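Local coordinates for prenylcyclase (Actinoplanes teichomyceticus, PDB 6IJ1), which probably acts on prenyl substrates as a prenyltransferase or prenyl cyclase, though its exact reaction is not established, at residues A[179-184]-A[213-218]. Numbering follows the deposited sequence.
Sequences GLLRAQ and PGTEPA
A218 meets both Q184 and L181, and these three residues bury most of the surface in the contact. Its CB lies 3.6 Å from CD2 of L181, a methyl-to-methyl approach. A chi1 of -70° sets CG of L181 anti to the carbonyl carbon, and chi2 turns CD2 onto A218; the same CD2 comes within 4.3 Å of CG2 of T215, so one leucine methyl serves T215 just before helix 216-229 and A218 in its first turn. Q184, three residues on from L181, reaches across with CG anti to its backbone N and the chain beyond extended. Its amide NE2 donates to O of A218 over 3.0 Å with an N-H...O angle of 155°, tilted 23° from the carbonyl plane, while OE1 lies 3.2 Å from CB of A218. NE2 also bonds to O of G188. With the amide cut back to an alanine, the carbonyls of A218 and G188 would probably lose their shared donor, and a gap is likely to open beside W190, which touches both Q184 and A218. About 19 Å from the chain's centre to its own, this small interface (196 Å²) joins two peripheral helices of a largely helical fold: methyl contacts pack the segments together, and the two-acceptor amide adds a directional link.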
loop_
_atom_site.group_PDB
_atom_site.type_symbol
_atom_site.label_atom_id
_atom_site.label_comp_id
_atom_site.label_asym_id
_atom_site.label_seq_id
_atom_site.Cartn_x
_atom_site.Cartn_y
_atom_site.Cartn_z
ATOM N N GLY A 179 10.011 12.981 9.586
ATOM C CA GLY A 179 10.287 11.666 10.128
ATOM C C GLY A 179 10.480 10.662 9.005
ATOM O O GLY A 179 11.391 9.823 9.066
ATOM N N LEU A 180 9.672 10.781 7.960
ATOM C CA LEU A 180 9.829 9.884 6.807
ATOM C C LEU A 180 11.185 10.080 6.149
ATOM O O LEU A 180 11.916 9.104 5.888
ATOM C CB LEU A 180 8.704 10.130 5.818
ATOM C CG LEU A 180 8.709 9.294 4.540
ATOM C CD1 LEU A 180 8.616 7.738 4.903
ATOM C CD2 LEU A 180 7.559 9.654 3.636
ATOM N N LEU A 181 11.592 11.346 5.938
ATOM C CA LEU A 181 12.893 11.605 5.326
ATOM C C LEU A 181 14.031 11.044 6.168
ATOM O O LEU A 181 14.973 10.472 5.609
ATOM C CB LEU A 181 13.091 13.117 5.145
ATOM C CG LEU A 181 12.170 13.696 4.073
ATOM C CD1 LEU A 181 12.308 15.245 4.126
ATOM C CD2 LEU A 181 12.535 13.251 2.639
ATOM N N ARG A 182 13.935 11.142 7.518
ATOM C CA ARG A 182 15.004 10.619 8.355
ATOM C C ARG A 182 15.082 9.087 8.304
ATOM O O ARG A 182 16.145 8.503 8.587
ATOM C CB ARG A 182 14.811 11.056 9.815
ATOM C CG ARG A 182 15.289 12.503 10.051
ATOM C CD ARG A 182 15.306 12.825 11.565
ATOM N NE ARG A 182 13.960 12.793 12.119
ATOM C CZ ARG A 182 13.132 13.837 12.128
ATOM N NH1 ARG A 182 13.521 15.009 11.642
ATOM N NH2 ARG A 182 11.917 13.708 12.642
ATOM N N ALA A 183 13.998 8.411 7.896
ATOM C CA ALA A 183 14.016 6.956 7.829
ATOM C C ALA A 183 14.597 6.405 6.516
ATOM O O ALA A 183 14.733 5.170 6.372
ATOM C CB ALA A 183 12.592 6.449 8.041
ATOM N N GLN A 184 14.911 7.242 5.541
ATOM C CA GLN A 184 15.486 6.742 4.297
ATOM C C GLN A 184 16.869 6.170 4.566
ATOM O O GLN A 184 17.655 6.758 5.303
ATOM C CB GLN A 184 15.601 7.866 3.250
ATOM C CG GLN A 184 15.959 7.365 1.882
ATOM C CD GLN A 184 16.036 8.475 0.844
ATOM O OE1 GLN A 184 16.178 9.680 1.210
ATOM N NE2 GLN A 184 15.915 8.115 -0.424
ATOM N N PRO A 213 7.688 20.315 -0.942
ATOM C CA PRO A 213 8.997 20.855 -1.300
ATOM C C PRO A 213 10.081 20.344 -0.364
ATOM O O PRO A 213 9.833 19.854 0.746
ATOM C CB PRO A 213 8.817 22.377 -1.156
ATOM C CG PRO A 213 7.302 22.567 -1.232
ATOM C CD PRO A 213 6.762 21.372 -0.503
ATOM N N GLY A 214 11.316 20.371 -0.878
ATOM C CA GLY A 214 12.422 19.917 -0.068
ATOM C C GLY A 214 12.718 18.420 -0.100
ATOM O O GLY A 214 13.656 17.959 0.581
ATOM N N THR A 215 12.002 17.656 -0.905
ATOM C CA THR A 215 12.168 16.212 -0.912
ATOM C C THR A 215 12.802 15.715 -2.190
ATOM O O THR A 215 12.953 14.488 -2.374
ATOM C CB THR A 215 10.806 15.520 -0.712
ATOM O OG1 THR A 215 10.025 15.724 -1.897
ATOM C CG2 THR A 215 10.086 16.016 0.527
ATOM N N GLU A 216 13.231 16.618 -3.093
ATOM C CA GLU A 216 13.818 16.139 -4.340
ATOM C C GLU A 216 15.101 15.317 -4.127
ATOM O O GLU A 216 15.271 14.301 -4.830
ATOM C CB GLU A 216 14.111 17.311 -5.317
ATOM C CG GLU A 216 12.895 18.165 -5.566
ATOM C CD GLU A 216 12.722 19.321 -4.537
ATOM O OE1 GLU A 216 13.335 19.246 -3.427
ATOM O OE2 GLU A 216 11.966 20.296 -4.852
ATOM N N PRO A 217 16.034 15.660 -3.222
ATOM C CA PRO A 217 17.206 14.806 -3.039
ATOM C C PRO A 217 16.810 13.369 -2.656
ATOM O O PRO A 217 17.346 12.452 -3.208
ATOM C CB PRO A 217 17.969 15.527 -1.924
ATOM C CG PRO A 217 17.539 16.969 -2.088
ATOM C CD PRO A 217 16.073 16.891 -2.444
ATOM N N ALA A 218 15.888 13.226 -1.707
ATOM C CA ALA A 218 15.446 11.879 -1.283
ATOM C C ALA A 218 14.842 11.127 -2.471
ATOM O O ALA A 218 15.140 9.947 -2.623
ATOM C CB ALA A 218 14.462 11.994 -0.150
#